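Metallophosphoesterase TT1561-like domain-containing protein (Aquifex aeolicus, PDB 2YVT) is of unknown function but belongs to the calcineurin-like metallophosphoesterase superfamily, whose members typically hydrolyse phosphoester bonds with the help of metal ions. Local coordinates at residues I11-R17 / N235-E240; V37-N41 / T178-T182; G186-T192 / V221-E226. The contacts are given in a common frame with arbitrary orientation. Residues are numbered along the deposited sequence.

Contact 1. Residues I11-R17 / N235-E240; sequences IKNFKER and NPGEFE
The F239 ring (chi1 t) lies across the side chain of I11 (chi1 p, chi2 t), whose CD1 sits over one ring face in a CH-pi contact, 3.9 Å from the F239 ring centroid; CD1 of F239 is also 3.7 Å from I11 CG2. The F14 ring (chi1 t) meets it obliquely, centroids 5.8 Å apart, planes at 34°. Strand 7-12 brings I11 and K12 in extended conformation. N13 then turns into the left-handed region (55/58), and F14-R17 close a type I' turn with R17 N to F14 O at 3.0 Å. The other segment passes through G237 (85/178) and enters a 3-10 segment at F239. CA atoms pair I11-P236 (5.7 Å) and F14-F239 (5.8 Å). F239 N donates to K12 O (3.2 Å), while a water accepts from K12 N (2.9 Å) and lies 2.8 Å from G237 O. K12 NZ donates to N235 OD1 (2.7 Å) and also to the carbonyls of H220 and G222. N13 ND2 reaches E238 OE1 (3.0 Å), while N13 OD1 accepts from the backbone N of N41. At the surface, another water accepts from K15 NZ (2.7 Å) and donates weakly to E240 OE2 (2.8 Å). The loop after strand 7-12, packed here against 235-240, is where calcineurin-like phosphoesterases usually carry their Asp-x-His metal motif; 11-17 holds neither aspartate nor histidine, and no metal lies in this contact.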
loop_
_atom_site.group_PDB
_atom_site.type_symbol
_atom_site.label_atom_id
_atom_site.label_comp_id
_atom_site.label_asym_id
_atom_site.label_seq_id
_atom_site.Cartn_x
_atom_site.Cartn_y
_atom_site.Cartn_z
ATOM N N ILE A 11 -0.225 -8.042 2.698
ATOM C CA ILE A 11 1.213 -7.872 2.911
ATOM C C ILE A 11 1.606 -6.418 2.642
ATOM O O ILE A 11 0.849 -5.657 2.026
ATOM C CB ILE A 11 2.064 -8.821 2.015
ATOM C CG1 ILE A 11 1.918 -8.464 0.524
ATOM C CG2 ILE A 11 1.712 -10.280 2.303
ATOM C CD1 ILE A 11 2.903 -9.215 -0.382
ATOM N N LYS A 12 2.792 -6.035 3.106
ATOM C CA LYS A 12 3.343 -4.711 2.817
ATOM C C LYS A 12 4.847 -4.807 2.618
ATOM O O LYS A 12 5.484 -5.745 3.111
ATOM C CB LYS A 12 2.971 -3.680 3.901
ATOM C CG LYS A 12 3.571 -3.898 5.308
ATOM C CD LYS A 12 4.836 -3.091 5.528
ATOM C CE LYS A 12 5.401 -3.306 6.932
ATOM N NZ LYS A 12 4.905 -2.273 7.900
ATOM N N ASN A 13 5.399 -3.837 1.895
ATOM C CA ASN A 13 6.830 -3.805 1.574
ATOM C C ASN A 13 7.290 -5.094 0.896
ATOM O O ASN A 13 8.197 -5.786 1.377
ATOM C CB ASN A 13 7.676 -3.477 2.817
ATOM C CG ASN A 13 7.663 -1.995 3.162
ATOM O OD1 ASN A 13 7.488 -1.135 2.289
ATOM N ND2 ASN A 13 7.882 -1.686 4.438
ATOM N N PHE A 14 6.652 -5.396 -0.233
ATOM C CA PHE A 14 7.063 -6.512 -1.091
ATOM C C PHE A 14 8.550 -6.394 -1.444
ATOM O O PHE A 14 9.280 -7.392 -1.400
ATOM C CB PHE A 14 6.183 -6.572 -2.347
ATOM C CG PHE A 14 6.643 -7.575 -3.347
ATOM C CD1 PHE A 14 6.479 -8.935 -3.103
ATOM C CD2 PHE A 14 7.243 -7.165 -4.538
ATOM C CE1 PHE A 14 6.923 -9.873 -4.031
ATOM C CE2 PHE A 14 7.696 -8.096 -5.471
ATOM C CZ PHE A 14 7.534 -9.451 -5.216
ATOM N N LYS A 15 8.981 -5.177 -1.785
ATOM C CA LYS A 15 10.402 -4.838 -1.987
ATOM C C LYS A 15 11.134 -5.866 -2.857
ATOM O O LYS A 15 12.228 -6.335 -2.529
ATOM C CB LYS A 15 11.121 -4.636 -0.642
ATOM C CG LYS A 15 10.756 -3.334 0.060
ATOM C CD LYS A 15 11.504 -3.151 1.378
ATOM C CE LYS A 15 11.069 -1.871 2.084
ATOM N NZ LYS A 15 11.985 -1.480 3.213
ATOM N N GLU A 16 10.499 -6.214 -3.971
ATOM C CA GLU A 16 11.091 -7.096 -4.986
ATOM C C GLU A 16 11.441 -8.508 -4.474
ATOM O O GLU A 16 12.347 -9.163 -5.008
ATOM C CB GLU A 16 12.306 -6.418 -5.634
ATOM C CG GLU A 16 12.000 -5.021 -6.154
ATOM C CD GLU A 16 13.169 -4.345 -6.833
ATOM O OE1 GLU A 16 14.172 -5.023 -7.193
ATOM O OE2 GLU A 16 13.072 -3.110 -6.997
ATOM N N ARG A 17 10.718 -8.976 -3.457
ATOM C CA ARG A 17 10.974 -10.296 -2.871
ATOM C C ARG A 17 10.223 -11.414 -3.593
ATOM O O ARG A 17 9.381 -12.123 -3.025
ATOM C CB ARG A 17 10.759 -10.301 -1.347
ATOM C CG ARG A 17 11.738 -9.374 -0.592
ATOM C CD ARG A 17 13.218 -9.726 -0.870
ATOM N NE ARG A 17 13.511 -11.087 -0.424
ATOM C CZ ARG A 17 13.806 -11.403 0.838
ATOM N NH1 ARG A 17 13.889 -10.451 1.764
ATOM N NH2 ARG A 17 14.031 -12.665 1.172
ATOM N N ASN A 235 -1.503 -3.158 10.393
ATOM C CA ASN A 235 -0.233 -3.123 9.676
ATOM C C ASN A 235 0.333 -4.543 9.688
ATOM O O ASN A 235 0.691 -5.060 10.750
ATOM C CB ASN A 235 0.744 -2.130 10.300
ATOM C CG ASN A 235 1.873 -1.779 9.360
ATOM O OD1 ASN A 235 2.313 -2.624 8.571
ATOM N ND2 ASN A 235 2.349 -0.535 9.428
ATOM N N PRO A 236 0.379 -5.192 8.518
ATOM C CA PRO A 236 0.770 -6.614 8.477
ATOM C C PRO A 236 2.179 -6.930 8.976
ATOM O O PRO A 236 2.460 -8.080 9.282
ATOM C CB PRO A 236 0.670 -6.970 6.987
ATOM C CG PRO A 236 -0.178 -5.902 6.376
ATOM C CD PRO A 236 0.035 -4.665 7.183
ATOM N N GLY A 237 3.052 -5.926 9.052
ATOM C CA GLY A 237 4.468 -6.171 9.335
ATOM C C GLY A 237 5.198 -6.491 8.046
ATOM O O GLY A 237 4.585 -6.548 6.968
ATOM N N GLU A 238 6.503 -6.706 8.151
ATOM C CA GLU A 238 7.362 -6.754 6.963
ATOM C C GLU A 238 7.292 -8.068 6.209
ATOM O O GLU A 238 7.599 -9.127 6.760
ATOM C CB GLU A 238 8.820 -6.494 7.356
ATOM C CG GLU A 238 9.057 -5.127 7.979
ATOM C CD GLU A 238 8.941 -3.960 6.998
ATOM O OE1 GLU A 238 8.911 -4.170 5.768
ATOM O OE2 GLU A 238 8.892 -2.815 7.473
ATOM N N PHE A 239 6.934 -7.995 4.927
ATOM C CA PHE A 239 6.998 -9.166 4.061
ATOM C C PHE A 239 8.394 -9.831 4.065
ATOM O O PHE A 239 8.484 -11.067 4.003
ATOM C CB PHE A 239 6.573 -8.788 2.645
ATOM C CG PHE A 239 6.376 -9.959 1.732
ATOM C CD1 PHE A 239 5.379 -10.898 1.988
ATOM C CD2 PHE A 239 7.158 -10.098 0.582
ATOM C CE1 PHE A 239 5.181 -11.972 1.125
ATOM C CE2 PHE A 239 6.950 -11.176 -0.292
ATOM C CZ PHE A 239 5.963 -12.109 -0.009
ATOM N N GLU A 240 9.458 -9.024 4.179
ATOM C CA GLU A 240 10.844 -9.549 4.256
ATOM C C GLU A 240 11.088 -10.419 5.482
ATOM O O GLU A 240 12.072 -11.169 5.537
ATOM C CB GLU A 240 11.870 -8.440 4.423
ATOM C CG GLU A 240 11.954 -7.348 3.453
ATOM C CD GLU A 240 12.915 -6.290 3.994
ATOM O OE1 GLU A 240 13.700 -5.747 3.214
ATOM O OE2 GLU A 240 12.899 -6.022 5.227
HETATM O O HOH W 1 3.729 -8.161 4.898
HETATM O O HOH W 2 11.713 -3.482 4.965
HETATM O O HOH W 3 13.374 -12.969 3.987
#

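Contact 2. Residues V37-N41 / T178-T182; sequences VVVGN and TIFYT
T178 stands back from the partner segment, and the contact starts at I179, in the extended strand 175-180. Its side chain (chi1 m, chi2 t) points at strand 37-39: CD1 of I179 meets V37 CG1 at 3.9 Å, and CG2 of I179 meets V39 CG2 at 3.7 Å. V37 and V39, both chi1 t, face it from alternate positions of their strand, while V38 between them points away. The CA-to-CB bond of F180 points away, yet F180 O lies 3.7 Å from V39 CG1. At Y181 the backbone leaves the extended region (-64/-45); its CA is 6.0 Å from that of V39 and 3.7 Å from V39 CG1. The tyrosine (chi1 t, chi2 71°) extends past the end of strand 35-39, alongside G40 and N41, with G40 O near the plane of its ring, 3.3 Å from Y181 CD1; a cis peptide joins G40 to N41. The hydroxyl of Y181 is hydrogen-bonded to K98, and its ring meets that of H220. The short strand axes run 8.3 Å apart at 33° in the same general direction, with apolar side chains and no clear hydrogen bond joining them, as expected of the face-packed sheets of the calcineurin-like phosphoesterase sandwich. Strand 35-39 is flanked within its sheet by 7-12 and 91-95, strand 175-180 by 134-144 and 215-218, and F180 packs outward on helix 202-211.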
loop_
_atom_site.group_PDB
_atom_site.type_symbol
_atom_site.label_atom_id
_atom_site.label_comp_id
_atom_site.label_asym_id
_atom_site.label_seq_id
_atom_site.Cartn_x
_atom_site.Cartn_y
_atom_site.Cartn_z
ATOM N N VAL A 37 -4.325 -8.196 -0.610
ATOM C CA VAL A 37 -3.946 -6.786 -0.613
ATOM C C VAL A 37 -2.432 -6.694 -0.556
ATOM O O VAL A 37 -1.807 -7.241 0.354
ATOM C CB VAL A 37 -4.577 -6.016 0.579
ATOM C CG1 VAL A 37 -3.987 -4.612 0.697
ATOM C CG2 VAL A 37 -6.086 -5.935 0.412
ATOM N N VAL A 38 -1.842 -6.019 -1.540
ATOM C CA VAL A 38 -0.394 -5.781 -1.538
ATOM C C VAL A 38 -0.176 -4.286 -1.390
ATOM O O VAL A 38 -0.509 -3.514 -2.295
ATOM C CB VAL A 38 0.305 -6.273 -2.831
ATOM C CG1 VAL A 38 1.804 -6.082 -2.715
ATOM C CG2 VAL A 38 -0.014 -7.755 -3.096
ATOM N N VAL A 39 0.346 -3.880 -0.231
ATOM C CA VAL A 39 0.721 -2.487 -0.013
ATOM C C VAL A 39 2.199 -2.355 -0.361
ATOM O O VAL A 39 2.991 -3.267 -0.087
ATOM C CB VAL A 39 0.488 -2.047 1.459
ATOM C CG1 VAL A 39 0.759 -0.541 1.624
ATOM C CG2 VAL A 39 -0.930 -2.388 1.912
ATOM N N GLY A 40 2.573 -1.238 -0.980
ATOM C CA GLY A 40 3.972 -0.990 -1.287
ATOM C C GLY A 40 4.825 -0.904 -0.021
ATOM O O GLY A 40 4.305 -0.971 1.093
ATOM N N ASN A 41 6.136 -0.746 -0.169
ATOM C CA ASN A 41 6.809 -0.609 -1.446
ATOM C C ASN A 41 6.889 -1.883 -2.258
ATOM O O ASN A 41 7.233 -2.948 -1.731
ATOM C CB ASN A 41 8.221 -0.106 -1.187
ATOM C CG ASN A 41 8.212 1.207 -0.456
ATOM O OD1 ASN A 41 8.622 1.318 0.729
ATOM N ND2 ASN A 41 7.684 2.205 -1.119
ATOM N N THR A 178 -10.089 1.190 3.869
ATOM C CA THR A 178 -9.079 2.098 3.306
ATOM C C THR A 178 -7.717 1.429 3.361
ATOM O O THR A 178 -7.404 0.711 4.311
ATOM C CB THR A 178 -9.023 3.452 4.043
ATOM O OG1 THR A 178 -8.773 3.227 5.433
ATOM C CG2 THR A 178 -10.350 4.219 3.887
ATOM N N ILE A 179 -6.926 1.636 2.318
ATOM C CA ILE A 179 -5.597 1.053 2.227
ATOM C C ILE A 179 -4.622 2.175 1.934
ATOM O O ILE A 179 -4.761 2.864 0.922
ATOM C CB ILE A 179 -5.507 -0.020 1.114
ATOM C CG1 ILE A 179 -6.638 -1.051 1.258
ATOM C CG2 ILE A 179 -4.135 -0.712 1.145
ATOM C CD1 ILE A 179 -6.766 -2.005 0.090
ATOM N N PHE A 180 -3.654 2.362 2.831
ATOM C CA PHE A 180 -2.661 3.429 2.706
ATOM C C PHE A 180 -1.277 2.836 2.835
ATOM O O PHE A 180 -1.071 1.916 3.622
ATOM C CB PHE A 180 -2.816 4.475 3.826
ATOM C CG PHE A 180 -4.184 5.085 3.916
ATOM C CD1 PHE A 180 -4.702 5.841 2.869
ATOM C CD2 PHE A 180 -4.948 4.908 5.064
ATOM C CE1 PHE A 180 -5.982 6.404 2.963
ATOM C CE2 PHE A 180 -6.217 5.468 5.172
ATOM C CZ PHE A 180 -6.733 6.220 4.121
ATOM N N TYR A 181 -0.317 3.370 2.082
ATOM C CA TYR A 181 1.072 3.044 2.363
ATOM C C TYR A 181 1.454 3.565 3.757
ATOM O O TYR A 181 2.085 2.869 4.547
ATOM C CB TYR A 181 1.996 3.625 1.287
ATOM C CG TYR A 181 3.455 3.509 1.637
ATOM C CD1 TYR A 181 4.098 2.270 1.624
ATOM C CD2 TYR A 181 4.200 4.640 1.988
ATOM C CE1 TYR A 181 5.454 2.158 1.945
ATOM C CE2 TYR A 181 5.555 4.545 2.300
ATOM C CZ TYR A 181 6.174 3.303 2.283
ATOM O OH TYR A 181 7.502 3.203 2.602
ATOM N N THR A 182 1.055 4.801 4.046
ATOM C CA THR A 182 1.435 5.461 5.289
ATOM C C THR A 182 0.474 5.108 6.424
ATOM O O THR A 182 -0.741 5.263 6.273
ATOM C CB THR A 182 1.476 6.979 5.095
ATOM O OG1 THR A 182 2.354 7.286 4.020
ATOM C CG2 THR A 182 1.973 7.678 6.352
#

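Contact 3. Residues G186-T192 / V221-E226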
loop_
_atom_site.group_PDB
_atom_site.type_symbol
_atom_site.label_atom_id
_atom_site.label_comp_id
_atom_site.label_asym_id
_atom_site.label_seq_id
_atom_site.Cartn_x
_atom_site.Cartn_y
_atom_site.Cartn_z
ATOM N N GLY A 186 0.236 5.440 16.037
ATOM C CA GLY A 186 -0.390 4.459 16.909
ATOM C C GLY A 186 0.630 3.792 17.805
ATOM O O GLY A 186 1.838 3.971 17.635
ATOM N N GLU A 187 0.145 3.011 18.760
ATOM C CA GLU A 187 1.042 2.320 19.687
ATOM C C GLU A 187 1.933 1.310 18.964
ATOM O O GLU A 187 3.118 1.155 19.296
ATOM C CB GLU A 187 0.229 1.632 20.782
ATOM C CG GLU A 187 1.075 1.002 21.881
ATOM C CD GLU A 187 0.256 0.448 23.028
ATOM O OE1 GLU A 187 -0.987 0.583 23.014
ATOM O OE2 GLU A 187 0.868 -0.126 23.962
ATOM N N PHE A 188 1.358 0.636 17.966
ATOM C CA PHE A 188 2.027 -0.462 17.279
ATOM C C PHE A 188 2.105 -0.254 15.774
ATOM O O PHE A 188 3.090 -0.634 15.135
ATOM C CB PHE A 188 1.288 -1.777 17.548
ATOM C CG PHE A 188 1.164 -2.122 19.010
ATOM C CD1 PHE A 188 2.273 -2.539 19.731
ATOM C CD2 PHE A 188 -0.063 -2.034 19.653
ATOM C CE1 PHE A 188 2.163 -2.856 21.086
ATOM C CE2 PHE A 188 -0.185 -2.355 21.013
ATOM C CZ PHE A 188 0.931 -2.762 21.718
ATOM N N VAL A 189 1.058 0.334 15.206
ATOM C CA VAL A 189 0.897 0.312 13.751
ATOM C C VAL A 189 1.886 1.192 12.982
ATOM O O VAL A 189 1.992 1.071 11.762
ATOM C CB VAL A 189 -0.561 0.606 13.309
ATOM C CG1 VAL A 189 -1.501 -0.484 13.826
ATOM C CG2 VAL A 189 -1.005 2.002 13.758
ATOM N N ASP A 190 2.600 2.080 13.677
ATOM C CA ASP A 190 3.642 2.864 13.013
ATOM C C ASP A 190 4.976 2.809 13.753
ATOM O O ASP A 190 5.810 3.707 13.617
ATOM C CB ASP A 190 3.176 4.305 12.744
ATOM C CG ASP A 190 3.265 5.203 13.964
ATOM O OD1 ASP A 190 3.038 4.722 15.090
ATOM O OD2 ASP A 190 3.543 6.405 13.772
ATOM N N ARG A 191 5.169 1.728 14.512
ATOM C CA ARG A 191 6.371 1.559 15.312
ATOM C C ARG A 191 6.960 0.155 15.241
ATOM O O ARG A 191 6.282 -0.807 14.866
ATOM C CB ARG A 191 6.090 1.933 16.767
ATOM C CG ARG A 191 5.680 3.387 16.937
ATOM C CD ARG A 191 6.012 3.904 18.334
ATOM N NE ARG A 191 5.187 3.257 19.345
ATOM C CZ ARG A 191 5.283 3.482 20.650
ATOM N NH1 ARG A 191 6.177 4.346 21.116
ATOM N NH2 ARG A 191 4.484 2.838 21.487
ATOM N N THR A 192 8.245 0.072 15.582
ATOM C CA THR A 192 8.936 -1.190 15.821
ATOM C C THR A 192 9.548 -1.098 17.220
ATOM O O THR A 192 9.646 -0.000 17.777
ATOM C CB THR A 192 10.071 -1.448 14.796
ATOM O OG1 THR A 192 11.158 -0.539 15.029
ATOM C CG2 THR A 192 9.572 -1.298 13.361
ATOM N N VAL A 221 6.504 1.661 7.874
ATOM C CA VAL A 221 7.056 1.056 9.081
ATOM C C VAL A 221 5.951 0.787 10.095
ATOM O O VAL A 221 5.112 1.659 10.361
ATOM C CB VAL A 221 8.145 1.971 9.705
ATOM C CG1 VAL A 221 8.520 1.505 11.118
ATOM C CG2 VAL A 221 9.362 2.014 8.801
ATOM N N GLY A 222 5.943 -0.425 10.645
ATOM C CA GLY A 222 5.009 -0.783 11.708
ATOM C C GLY A 222 4.525 -2.217 11.614
ATOM O O GLY A 222 4.726 -2.897 10.599
ATOM N N LYS A 223 3.883 -2.673 12.685
ATOM C CA LYS A 223 3.308 -4.016 12.746
ATOM C C LYS A 223 2.347 -4.076 13.908
ATOM O O LYS A 223 2.718 -3.774 15.045
ATOM C CB LYS A 223 4.381 -5.097 12.935
ATOM C CG LYS A 223 3.794 -6.515 13.037
ATOM C CD LYS A 223 4.877 -7.570 13.197
ATOM C CE LYS A 223 5.652 -7.395 14.495
ATOM N NZ LYS A 223 4.857 -7.761 15.705
ATOM N N GLY A 224 1.119 -4.489 13.630
ATOM C CA GLY A 224 0.147 -4.660 14.698
ATOM C C GLY A 224 -1.252 -4.366 14.243
ATOM O O GLY A 224 -1.503 -4.140 13.060
ATOM N N HIS A 225 -2.167 -4.388 15.201
ATOM C CA HIS A 225 -3.528 -3.953 14.951
ATOM C C HIS A 225 -4.036 -3.248 16.194
ATOM O O HIS A 225 -3.722 -3.642 17.330
ATOM C CB HIS A 225 -4.431 -5.120 14.529
ATOM C CG HIS A 225 -4.669 -6.123 15.610
ATOM N ND1 HIS A 225 -3.772 -7.127 15.906
ATOM C CD2 HIS A 225 -5.698 -6.269 16.479
ATOM C CE1 HIS A 225 -4.241 -7.854 16.905
ATOM N NE2 HIS A 225 -5.406 -7.350 17.274
ATOM N N GLU A 226 -4.794 -2.182 15.968
ATOM C CA GLU A 226 -5.318 -1.377 17.064
ATOM C C GLU A 226 -6.396 -0.444 16.552
ATOM O O GLU A 226 -6.504 -0.207 15.339
ATOM C CB GLU A 226 -4.198 -0.558 17.722
ATOM C CG GLU A 226 -3.575 0.511 16.826
ATOM C CD GLU A 226 -2.321 1.094 17.436
ATOM O OE1 GLU A 226 -2.448 1.920 18.373
ATOM O OE2 GLU A 226 -1.214 0.718 16.994
HETATM O O HOH W 4 -3.109 0.718 21.173
HETATM O O HOH W 5 5.176 -2.968 15.863
#
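A type I beta turn, F188-R191, sits against the glycine-rich start of strand 224-228, and the carboxylate of E226 gathers the backbone amides at and just before the start of the turn. OE1 of E226 accepts from E187 N (2.8 Å) and from a water (3.1 Å) that also donates to E187 OE1 (2.8 Å); OE2 of E226 accepts from F188 N (2.8 Å) and V189 N (2.9 Å). Three successive amides are thus satisfied by one side chain. F188 O serves the turn by accepting R191 N (3.2 Å), and takes K223 N from across the contact (3.3 Å). The loop also braces itself: D190 OD1 accepts from G186 N (3.0 Å) and from H198, D190 OD2 from the amide of G200, and E187 O receives both R191 NE (2.9 Å) and R191 NH2 (3.1 Å). V189 O is met by the side-chain amide of N235, and G222 O by K12 NZ. Water completes the polar edge, lying 2.6 Å from R191 O and 2.7 Å from K223 O. The close approach at G222 leaves no room for a CB, which would run into V189 O; instead G222 CA makes CA-H...O contacts with V189 O at 3.5 Å and R191 O at 3.4 Å.

Overall arrangement
Contacts 1 and 2 have centres about 10 Å apart, and contact 3 lies about 14 Å from each. In sequence, contact 1 encloses the other two, which follow in series. Strands 7-12 and 35-39, neighbours in one sheet, link contacts 1 and 2, whose loops also join through K15 N to N41 O. Contacts 2 and 3 share the second sheet, while N235 N to G224 O helps tie contact 1 to contact 3. Contacts 1 and 2 join the two sheets, and contact 3 fixes the loop after strand 175-180 at the end of the second. Loops at these strand ends hold the metal site in related phosphoesterases, though no metal is seen in these contacts.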